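Long-range contacts in lipopolysaccharide core heptose(I) kinase WaaP (PDB 6DFL), which phosphorylates the first heptose of the lipopolysaccharide inner core with ATP and also acts as a tyrosine kinase that autophosphorylates: residues A[23-28]-A[39-44]; A[46-51]-A[113-118]; A[89-94]-A[183-188]; A[119-124]-A[169-174]. All blocks are in the same frame, centred on the assembly; numbering follows the deposited sequence.

In the fold
The four contacts run from the edge of the N-terminal lobe of a protein-kinase fold to the lipid site in the C-terminal lobe. Contacts 1 and 2, centres about 9 Å apart, meet in the five-stranded sheet through strands 37-41 and 48-53: Thr41 and Leu39 pair with Tyr48 and Val50. Contact 2 passes to contact 3 through Thr94 and Glu115, and the chain runs from 113-118 into contact 4. Contacts 3 and 4, centres about 11 Å apart, are joined through neighbouring strands 184-186 and 169-172. Nearest side-chain atoms put Asp188 about 4 Å and Lys51 about 11 Å from Asp163, the probable catalytic residue, while Leu123 of contact 4 lies about 4 Å from the bound palmitoyl-phosphopantetheine.

Contact 1. Residues A[23-28]-A[39-44]; sequences EALQGK and LRTEVD
At the border of the N-lobe sheet of this kinase fold, strand 37-41 is outermost within the chain, and the loop that leaves helix 18-24 passes across its end. Leu39 comes first. Its CG sits in the crowded position between the backbone N and the carbonyl carbon (chi1 67°), which carries CD1 against the loop backbone, 3.9 Å from Gln26 C and equally near Leu25 O. The side chains of Leu39 and Leu25 themselves meet only loosely, and both also rest on Val50 of the neighbouring strand.

Arg40 supplies the backbone bond: its N donates to Lys28 O at 3.0 Å, fairly straight, although the N stands above the carbonyl plane. In return Arg40 O receives a CA-H...O approach from Gly27 CA at 3.1 Å; the positive phi of this glycine lets the backbone come so close. The Arg40 chain is extended from CG to NE and leads away from the loop. Its NH1 meets the anti lone pair of Glu42 OE2 at 2.9 Å, in the guanidinium plane, and its NH2 forms a second salt bridge with Glu116, so one planar group ties two acids together.

Thr41 reaches back to the loop. OG1, anti to its own backbone N (chi1 -171°), is turned to the carbonyl of Gln26, while the Leu25 side chain crosses that of Thr41 at roughly a right angle, with Leu25 CD2 4.0 Å from Thr41 OG1. Beyond Thr41 the chain of 39-44 leaves the loop. The firmest side-chain link is thus the hydrogen bond from Thr41 OG1 to Gln26 O, 2.8 Å long and lying in the plane of that carbonyl.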
# COMPACT_ATOMS: atom_id res chain seq x y z
N GLU A 23 -3.67 28.49 15.88
CA GLU A 23 -4.65 29.31 15.19
C GLU A 23 -4.02 30.55 14.57
O GLU A 23 -4.65 31.19 13.72
CB GLU A 23 -5.75 29.71 16.16
CG GLU A 23 -6.48 28.55 16.80
CD GLU A 23 -7.71 28.14 16.01
OE1 GLU A 23 -8.59 27.48 16.59
OE2 GLU A 23 -7.80 28.50 14.82
N ALA A 24 -2.81 30.91 14.98
CA ALA A 24 -2.12 32.07 14.44
C ALA A 24 -1.15 31.71 13.32
O ALA A 24 -0.65 32.62 12.65
CB ALA A 24 -1.36 32.80 15.56
N LEU A 25 -0.87 30.43 13.11
CA LEU A 25 -0.04 30.01 11.99
C LEU A 25 -0.73 30.31 10.67
O LEU A 25 -1.97 30.29 10.58
CB LEU A 25 0.28 28.53 12.08
CG LEU A 25 1.26 28.13 13.17
CD1 LEU A 25 1.11 26.66 13.46
CD2 LEU A 25 2.68 28.46 12.75
N GLN A 26 0.07 30.59 9.65
CA GLN A 26 -0.43 31.13 8.40
C GLN A 26 0.17 30.42 7.20
O GLN A 26 1.29 29.89 7.25
CB GLN A 26 -0.13 32.63 8.30
CG GLN A 26 -1.02 33.47 9.19
CD GLN A 26 -0.28 34.63 9.81
OE1 GLN A 26 0.15 35.55 9.12
NE2 GLN A 26 -0.11 34.58 11.13
N GLY A 27 -0.59 30.41 6.12
CA GLY A 27 -0.18 29.79 4.88
C GLY A 27 -1.41 29.36 4.10
O GLY A 27 -2.54 29.69 4.45
N LYS A 28 -1.16 28.61 3.02
CA LYS A 28 -2.24 28.15 2.17
C LYS A 28 -3.23 27.33 2.99
O LYS A 28 -2.91 26.22 3.43
CB LYS A 28 -1.70 27.33 0.99
CG LYS A 28 -2.78 26.87 0.02
CD LYS A 28 -2.21 26.63 -1.38
CE LYS A 28 -1.13 25.56 -1.38
NZ LYS A 28 -0.53 25.37 -2.74
N LEU A 39 -4.02 23.66 7.02
CA LEU A 39 -3.26 24.69 6.33
C LEU A 39 -1.81 24.27 6.28
O LEU A 39 -1.31 23.64 7.21
CB LEU A 39 -3.40 26.06 7.00
CG LEU A 39 -2.77 26.24 8.39
CD1 LEU A 39 -1.56 27.15 8.34
CD2 LEU A 39 -3.79 26.78 9.37
N ARG A 40 -1.13 24.63 5.19
CA ARG A 40 0.31 24.48 5.08
C ARG A 40 1.01 25.73 5.60
O ARG A 40 0.56 26.85 5.34
CB ARG A 40 0.73 24.22 3.63
CG ARG A 40 2.22 24.09 3.44
CD ARG A 40 2.53 23.71 2.01
NE ARG A 40 3.92 23.29 1.82
CZ ARG A 40 4.95 24.12 1.72
NH1 ARG A 40 4.75 25.43 1.79
NH2 ARG A 40 6.17 23.65 1.54
N THR A 41 2.10 25.53 6.33
CA THR A 41 2.85 26.65 6.88
C THR A 41 4.33 26.30 6.82
O THR A 41 4.71 25.14 6.69
CB THR A 41 2.41 26.98 8.32
OG1 THR A 41 3.02 28.21 8.75
CG2 THR A 41 2.79 25.86 9.27
N GLU A 42 5.17 27.33 6.88
CA GLU A 42 6.61 27.14 6.82
C GLU A 42 7.26 27.77 8.04
O GLU A 42 6.86 28.85 8.48
CB GLU A 42 7.20 27.74 5.54
CG GLU A 42 6.68 27.11 4.26
CD GLU A 42 7.46 27.55 3.04
OE1 GLU A 42 8.30 28.46 3.18
OE2 GLU A 42 7.24 26.97 1.95
N VAL A 43 8.25 27.07 8.58
CA VAL A 43 9.10 27.59 9.65
C VAL A 43 10.53 27.36 9.19
O VAL A 43 10.96 26.21 9.06
CB VAL A 43 8.84 26.92 11.00
CG1 VAL A 43 9.70 27.55 12.07
CG2 VAL A 43 7.37 27.00 11.37
N ASP A 44 11.25 28.44 8.92
CA ASP A 44 12.58 28.35 8.32
C ASP A 44 12.52 27.52 7.03
O ASP A 44 13.38 26.68 6.76
CB ASP A 44 13.60 27.77 9.31
CG ASP A 44 13.89 28.72 10.45
OD1 ASP A 44 14.45 29.81 10.18
OD2 ASP A 44 13.54 28.40 11.61

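Contact 2. Residues A[46-51]-A[113-118]; sequences RGYFVK and VTEELA
Gly47 opens an antiparallel pairing in the N-lobe sheet, where strand 48-53 lies against strand 109-115. Its O takes the N-H of Glu116 at 3.0 Å from above the carbonyl plane, and its positive phi lets the backbone come close to Glu116. Tyr48 faces Glu115 in a non-hydrogen-bonded pair: the two side chains run alongside each other, with Glu115 CG 3.6 Å from Tyr48 CE2, while Tyr48 CB packs on Val113 CG1.

Phe49 and Thr114 form the hydrogen-bonded pair. Phe49 N gives to Thr114 O at 2.8 Å, nearly along the C=O axis, and Thr114 N returns the bond to Phe49 O at 2.9 Å. On the opposite face from Tyr48, the Phe49 ring crosses Glu116 obliquely, its CE2 3.7 Å from Glu116 CG, with ring and carboxylate planes 77° apart. The carboxylate itself is engaged by Arg40. Val50 then lies beside Val113, CG2 to CG2 at 3.9 Å.

Lys51, bent at chi2 and chi3, turns its tip back over the neighbouring strand and crosses Thr114 at about a right angle. NZ donates to Thr114 OG1 at 3.0 Å and also forms a salt bridge with Glu78 of helix 76-87, consistent with the lysine-glutamate pair of protein kinases. Two grips on a buried ammonium fix its position and probably favour its charged form.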
# COMPACT_ATOMS: atom_id res chain seq x y z
N ARG A 46 10.75 25.04 6.09
CA ARG A 46 10.56 23.59 6.12
C ARG A 46 9.23 23.19 5.50
O ARG A 46 9.19 22.44 4.52
CB ARG A 46 10.67 23.04 7.55
CG ARG A 46 12.03 23.20 8.23
CD ARG A 46 13.13 22.39 7.54
NE ARG A 46 14.35 23.18 7.38
CZ ARG A 46 15.43 22.77 6.73
NH1 ARG A 46 15.45 21.57 6.17
NH2 ARG A 46 16.49 23.56 6.64
N GLY A 47 8.12 23.68 6.04
CA GLY A 47 6.84 23.21 5.56
C GLY A 47 6.21 22.16 6.46
O GLY A 47 6.78 21.09 6.70
N TYR A 48 5.03 22.48 6.98
CA TYR A 48 4.31 21.63 7.91
C TYR A 48 2.82 21.79 7.62
O TYR A 48 2.37 22.86 7.20
CB TYR A 48 4.57 22.02 9.37
CG TYR A 48 6.02 22.10 9.78
CD1 TYR A 48 6.82 23.16 9.39
CD2 TYR A 48 6.57 21.13 10.62
CE1 TYR A 48 8.14 23.24 9.78
CE2 TYR A 48 7.89 21.21 11.02
CZ TYR A 48 8.68 22.27 10.59
OH TYR A 48 10.00 22.35 10.98
N PHE A 49 2.07 20.74 7.87
CA PHE A 49 0.62 20.79 7.73
C PHE A 49 -0.00 20.92 9.10
O PHE A 49 0.42 20.25 10.05
CB PHE A 49 0.10 19.56 6.99
CG PHE A 49 0.56 19.48 5.56
CD1 PHE A 49 -0.03 20.29 4.59
CD2 PHE A 49 1.58 18.61 5.18
CE1 PHE A 49 0.38 20.24 3.27
CE2 PHE A 49 2.00 18.54 3.85
CZ PHE A 49 1.39 19.37 2.89
N VAL A 50 -0.96 21.84 9.22
CA VAL A 50 -1.60 22.17 10.49
C VAL A 50 -3.05 21.71 10.39
O VAL A 50 -3.78 22.15 9.49
CB VAL A 50 -1.53 23.67 10.79
CG1 VAL A 50 -2.36 24.00 12.02
CG2 VAL A 50 -0.09 24.11 10.96
N LYS A 51 -3.46 20.83 11.29
CA LYS A 51 -4.82 20.33 11.33
C LYS A 51 -5.42 20.72 12.67
O LYS A 51 -4.90 20.31 13.72
CB LYS A 51 -4.87 18.82 11.09
CG LYS A 51 -4.55 18.42 9.64
CD LYS A 51 -3.80 17.10 9.53
CE LYS A 51 -2.29 17.33 9.31
NZ LYS A 51 -1.47 16.09 9.01
N VAL A 113 0.21 19.18 14.14
CA VAL A 113 1.05 19.67 13.06
C VAL A 113 2.04 18.57 12.67
O VAL A 113 2.84 18.13 13.50
CB VAL A 113 1.81 20.93 13.49
CG1 VAL A 113 2.63 21.44 12.34
CG2 VAL A 113 0.83 21.96 14.02
N THR A 114 2.02 18.17 11.39
CA THR A 114 2.91 17.17 10.83
C THR A 114 3.88 17.82 9.86
O THR A 114 3.52 18.74 9.12
CB THR A 114 2.13 16.08 10.07
OG1 THR A 114 1.43 16.66 8.96
CG2 THR A 114 1.14 15.39 10.99
N GLU A 115 5.12 17.32 9.84
CA GLU A 115 6.10 17.74 8.85
C GLU A 115 5.65 17.37 7.45
O GLU A 115 4.95 16.37 7.23
CB GLU A 115 7.45 17.10 9.12
CG GLU A 115 8.21 17.69 10.29
CD GLU A 115 9.53 16.95 10.56
OE1 GLU A 115 9.74 15.85 9.99
OE2 GLU A 115 10.35 17.46 11.35
N GLU A 116 6.07 18.18 6.48
CA GLU A 116 5.85 17.85 5.09
C GLU A 116 6.84 16.79 4.64
O GLU A 116 8.00 16.79 5.04
CB GLU A 116 5.98 19.08 4.20
CG GLU A 116 5.51 18.84 2.78
CD GLU A 116 5.55 20.10 1.92
OE1 GLU A 116 6.57 20.82 1.98
OE2 GLU A 116 4.57 20.35 1.19
N LEU A 117 6.37 15.88 3.80
CA LEU A 117 7.21 14.88 3.17
C LEU A 117 7.43 15.30 1.73
O LEU A 117 6.48 15.38 0.94
CB LEU A 117 6.56 13.50 3.25
CG LEU A 117 6.35 13.06 4.68
CD1 LEU A 117 5.16 12.14 4.74
CD2 LEU A 117 7.61 12.38 5.21
N ALA A 118 8.69 15.59 1.39
CA ALA A 118 8.98 16.17 0.09
C ALA A 118 10.47 16.08 -0.18
O ALA A 118 11.27 16.22 0.75
CB ALA A 118 8.50 17.63 0.02

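Contact 3. Residues A[89-94]-A[183-188]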
# COMPACT_ATOMS: atom_id res chain seq x y z
N GLY A 89 7.83 0.74 13.16
CA GLY A 89 8.74 0.87 12.03
C GLY A 89 8.10 1.11 10.68
O GLY A 89 8.73 0.83 9.65
N VAL A 90 6.87 1.62 10.64
CA VAL A 90 6.16 1.90 9.39
C VAL A 90 6.35 3.38 9.06
O VAL A 90 5.97 4.26 9.84
CB VAL A 90 4.67 1.56 9.50
CG1 VAL A 90 3.93 2.07 8.29
CG2 VAL A 90 4.49 0.09 9.64
N ALA A 91 6.92 3.64 7.89
CA ALA A 91 7.32 4.98 7.53
C ALA A 91 6.10 5.88 7.30
O ALA A 91 5.20 5.56 6.51
CB ALA A 91 8.20 4.89 6.29
N THR A 92 6.04 7.00 8.00
CA THR A 92 4.87 7.85 7.94
C THR A 92 5.29 9.28 8.26
O THR A 92 6.48 9.60 8.31
CB THR A 92 3.78 7.35 8.90
OG1 THR A 92 2.59 8.12 8.72
CG2 THR A 92 4.22 7.48 10.32
N MSE A 93 4.28 10.14 8.47
CA MSE A 93 4.52 11.51 8.82
C MSE A 93 5.18 11.59 10.17
O MSE A 93 5.08 10.67 10.98
CB MSE A 93 3.22 12.32 8.85
CG MSE A 93 2.57 12.52 7.51
SE MSE A 93 0.65 12.47 7.75
CE MSE A 93 0.18 14.16 6.80
N THR A 94 5.87 12.69 10.42
CA THR A 94 6.40 12.97 11.74
C THR A 94 5.58 14.11 12.32
O THR A 94 5.27 15.07 11.60
CB THR A 94 7.88 13.33 11.66
OG1 THR A 94 8.60 12.18 11.20
CG2 THR A 94 8.42 13.75 13.02
N ARG A 183 11.72 4.20 -1.26
CA ARG A 183 11.04 4.16 0.03
C ARG A 183 9.67 4.83 -0.06
O ARG A 183 9.49 5.83 -0.76
CB ARG A 183 11.87 4.83 1.13
CG ARG A 183 12.23 6.25 0.88
CD ARG A 183 13.17 6.74 1.95
NE ARG A 183 13.46 8.16 1.78
CZ ARG A 183 12.98 9.12 2.56
NH1 ARG A 183 12.18 8.83 3.58
NH2 ARG A 183 13.31 10.39 2.32
N LEU A 184 8.71 4.23 0.63
CA LEU A 184 7.35 4.72 0.72
C LEU A 184 7.11 5.34 2.09
O LEU A 184 7.85 5.08 3.05
CB LEU A 184 6.35 3.58 0.47
CG LEU A 184 6.42 2.97 -0.92
CD1 LEU A 184 5.33 1.94 -1.13
CD2 LEU A 184 6.36 4.04 -2.01
N SER A 185 6.12 6.23 2.16
CA SER A 185 5.54 6.67 3.42
C SER A 185 4.03 6.65 3.28
O SER A 185 3.49 7.05 2.23
CB SER A 185 6.00 8.08 3.80
OG SER A 185 7.40 8.14 3.88
N VAL A 186 3.35 6.17 4.30
CA VAL A 186 1.90 6.27 4.34
C VAL A 186 1.52 7.59 4.99
O VAL A 186 2.14 8.02 5.97
CB VAL A 186 1.29 5.08 5.10
CG1 VAL A 186 1.89 4.96 6.51
CG2 VAL A 186 -0.25 5.20 5.15
N ILE A 187 0.52 8.27 4.43
CA ILE A 187 0.10 9.54 4.99
C ILE A 187 -1.40 9.49 5.22
O ILE A 187 -2.01 8.43 5.11
CB ILE A 187 0.48 10.72 4.09
CG1 ILE A 187 -0.27 10.59 2.75
CG2 ILE A 187 1.98 10.78 3.88
CD1 ILE A 187 -0.37 11.87 1.95
N ASP A 188 -1.97 10.67 5.46
CA ASP A 188 -3.34 10.93 5.88
C ASP A 188 -3.92 9.89 6.82
O ASP A 188 -4.60 8.96 6.37
CB ASP A 188 -4.30 11.01 4.71
CG ASP A 188 -5.72 11.26 5.19
OD1 ASP A 188 -5.88 12.11 6.09
OD2 ASP A 188 -6.66 10.59 4.72
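The torsions of Thr92 and Val186 turn their side chains to each other where the loop after helix 76-87, the helix carrying Glu78, meets strand 184-186; the loop probably matches the one between the αC helix and strand β4 of protein kinases. Thr92 OG1 stands anti to its backbone N (chi1 -174°), a position that aims the hydroxyl at the strand and lets it donate to Val186 O at 2.8 Å, from above the carbonyl plane. Val186 turns CG1 into the crowded position between its N and carbonyl carbon (chi1 55°). That methyl therefore faces the loop, 3.9 Å from Thr92 CB, and obliquely meets Val90 CG1 at 4.0 Å. Leu85 and Met150 extend this apolar patch.

The main chains are joined by Val186 N, which donates to Ala91 O at 2.9 Å in the carbonyl plane. Ala91 CB itself sits against Leu184 O at 3.3 Å. Ser185 OG lies beside its own backbone N and bonds to His172 in the adjacent strand.

Selenomethionine Met93 bends at chi2 and chi3 so that its side chain crosses that of Ile187 obliquely, SE 4.1 Å from Ile187 CB and 3.9 Å from Asp188 N.

Asp188, about 4 Å (nearest side-chain atoms) from Asp163, probably corresponds to the DFG aspartate; its OD1 is bonded to His190. Next to it, one main-chain and one hydroxyl donor grip Ala91 O and Val186 O respectively, joining loop to strand within an apolar setting.

Contact 4. Residues A[119-124]-A[169-174]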
# COMPACT_ATOMS: atom_id res chain seq x y z
N PRO A 119 10.89 15.85 -1.43
CA PRO A 119 9.99 15.67 -2.57
C PRO A 119 9.40 14.26 -2.64
O PRO A 119 10.10 13.28 -2.43
CB PRO A 119 10.90 15.94 -3.77
CG PRO A 119 12.25 15.49 -3.30
CD PRO A 119 12.31 15.81 -1.83
N THR A 120 8.10 14.19 -2.91
CA THR A 120 7.36 12.94 -3.00
C THR A 120 6.41 13.01 -4.18
O THR A 120 6.00 14.08 -4.62
CB THR A 120 6.55 12.66 -1.73
OG1 THR A 120 5.62 13.72 -1.53
CG2 THR A 120 7.46 12.56 -0.52
N VAL A 121 6.05 11.84 -4.69
CA VAL A 121 4.91 11.69 -5.59
C VAL A 121 4.05 10.56 -5.05
O VAL A 121 4.56 9.47 -4.73
CB VAL A 121 5.35 11.40 -7.04
CG1 VAL A 121 6.29 10.20 -7.09
CG2 VAL A 121 4.13 11.17 -7.90
N ASP A 122 2.76 10.82 -4.90
CA ASP A 122 1.87 9.78 -4.42
C ASP A 122 1.68 8.74 -5.51
O ASP A 122 1.90 8.99 -6.70
CB ASP A 122 0.53 10.37 -3.94
CG ASP A 122 -0.45 10.63 -5.06
OD1 ASP A 122 -0.84 9.67 -5.77
OD2 ASP A 122 -0.92 11.80 -5.19
N LEU A 123 1.25 7.55 -5.09
CA LEU A 123 1.34 6.38 -5.96
C LEU A 123 0.25 6.35 -7.02
O LEU A 123 0.45 5.71 -8.06
CB LEU A 123 1.31 5.11 -5.10
CG LEU A 123 2.64 4.67 -4.46
CD1 LEU A 123 2.53 3.27 -3.77
CD2 LEU A 123 3.79 4.68 -5.46
N GLU A 124 -0.88 7.01 -6.78
CA GLU A 124 -1.91 7.13 -7.81
C GLU A 124 -1.40 7.95 -8.99
O GLU A 124 -1.53 7.55 -10.16
CB GLU A 124 -3.17 7.78 -7.25
CG GLU A 124 -4.11 8.26 -8.35
CD GLU A 124 -5.51 8.57 -7.85
OE1 GLU A 124 -5.62 9.06 -6.70
OE2 GLU A 124 -6.50 8.30 -8.59
N PHE A 169 -0.12 6.88 -0.18
CA PHE A 169 1.23 6.33 -0.07
C PHE A 169 2.16 7.20 -0.89
O PHE A 169 1.93 7.38 -2.09
CB PHE A 169 1.27 4.87 -0.52
CG PHE A 169 0.53 3.96 0.39
CD1 PHE A 169 1.22 3.28 1.41
CD2 PHE A 169 -0.83 3.78 0.27
CE1 PHE A 169 0.55 2.47 2.27
CE2 PHE A 169 -1.51 2.95 1.14
CZ PHE A 169 -0.81 2.29 2.14
N LEU A 170 3.20 7.74 -0.26
CA LEU A 170 4.13 8.63 -0.92
C LEU A 170 5.37 7.85 -1.34
O LEU A 170 6.01 7.17 -0.52
CB LEU A 170 4.49 9.79 0.00
CG LEU A 170 3.30 10.71 0.28
CD1 LEU A 170 3.75 12.07 0.78
CD2 LEU A 170 2.39 10.85 -0.95
N LEU A 171 5.68 7.91 -2.63
CA LEU A 171 6.96 7.46 -3.13
C LEU A 171 7.95 8.61 -3.02
O LEU A 171 7.64 9.75 -3.39
CB LEU A 171 6.82 6.99 -4.57
CG LEU A 171 8.12 6.72 -5.29
CD1 LEU A 171 8.77 5.41 -4.81
CD2 LEU A 171 7.82 6.65 -6.76
N HIS A 172 9.14 8.33 -2.50
CA HIS A 172 10.10 9.39 -2.21
C HIS A 172 10.99 9.64 -3.42
O HIS A 172 11.66 8.73 -3.90
CB HIS A 172 10.93 9.03 -0.99
CG HIS A 172 10.22 9.30 0.30
ND1 HIS A 172 10.23 10.53 0.91
CD2 HIS A 172 9.45 8.50 1.07
CE1 HIS A 172 9.51 10.48 2.01
NE2 HIS A 172 9.02 9.26 2.14
N THR A 173 10.98 10.89 -3.91
CA THR A 173 11.69 11.27 -5.12
C THR A 173 12.96 12.09 -4.86
O THR A 173 13.49 12.71 -5.78
CB THR A 173 10.77 12.06 -6.05
OG1 THR A 173 10.24 13.18 -5.34
CG2 THR A 173 9.64 11.18 -6.55
N ASP A 174 13.44 12.12 -3.61
CA ASP A 174 14.72 12.77 -3.34
C ASP A 174 15.90 12.01 -3.95
O ASP A 174 17.01 12.54 -3.97
CB ASP A 174 14.93 12.93 -1.84
CG ASP A 174 14.52 11.68 -1.05
OD1 ASP A 174 15.08 10.58 -1.29
OD2 ASP A 174 13.63 11.81 -0.17
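Leu123 shows best how the start of helix 123-127 fits against strand 169-172. Its CB lies 3.8 Å from Phe169 O, and CG, anti to the carbonyl carbon, stays close to that same oxygen, which also accepts a weak bond from Leu123 N. The branch then splits: CD1 reaches Phe169 CB at 3.8 Å in an oblique crossing, whereas CD2 meets Leu171 CB at 3.9 Å at about a right angle. Val147 and Leu184 also touch this side chain, and so does the bound palmitoyl-phosphopantetheine, whose pocket includes Leu123.

Behind it, strands 120-122 and 169-172 pair antiparallel, forming the small sheet of the C-lobe with strand 184-186. Val121 and Leu171 exchange both backbone bonds, Val121 N to Leu171 O at 2.9 Å and Leu171 N to Val121 O at 2.8 Å. Their side chains lie side by side, and Val121 CG1, in the crowded position, also touches Thr173 CG2 at 3.5 Å. On the other face Leu170 spreads its two methyls: CD1 rests on Thr120 OG1 at 3.4 Å, and CD2 on Asp122 CB at 3.6 Å. The hydroxyl of Thr120 is bonded to Leu117 O, while the side chains of Thr120 and His172 run side by side, with CG2 near ND1.

Pro119 follows a cis peptide bond and takes Thr173 N-H on its O. At the far end Asp122 is the N-cap; its OD1 accepts from Val125 N and only weakly from Glu124 N. The cap should stabilise the first turn of the helix, in which Leu123 contributes an apolar wall to the ligand pocket.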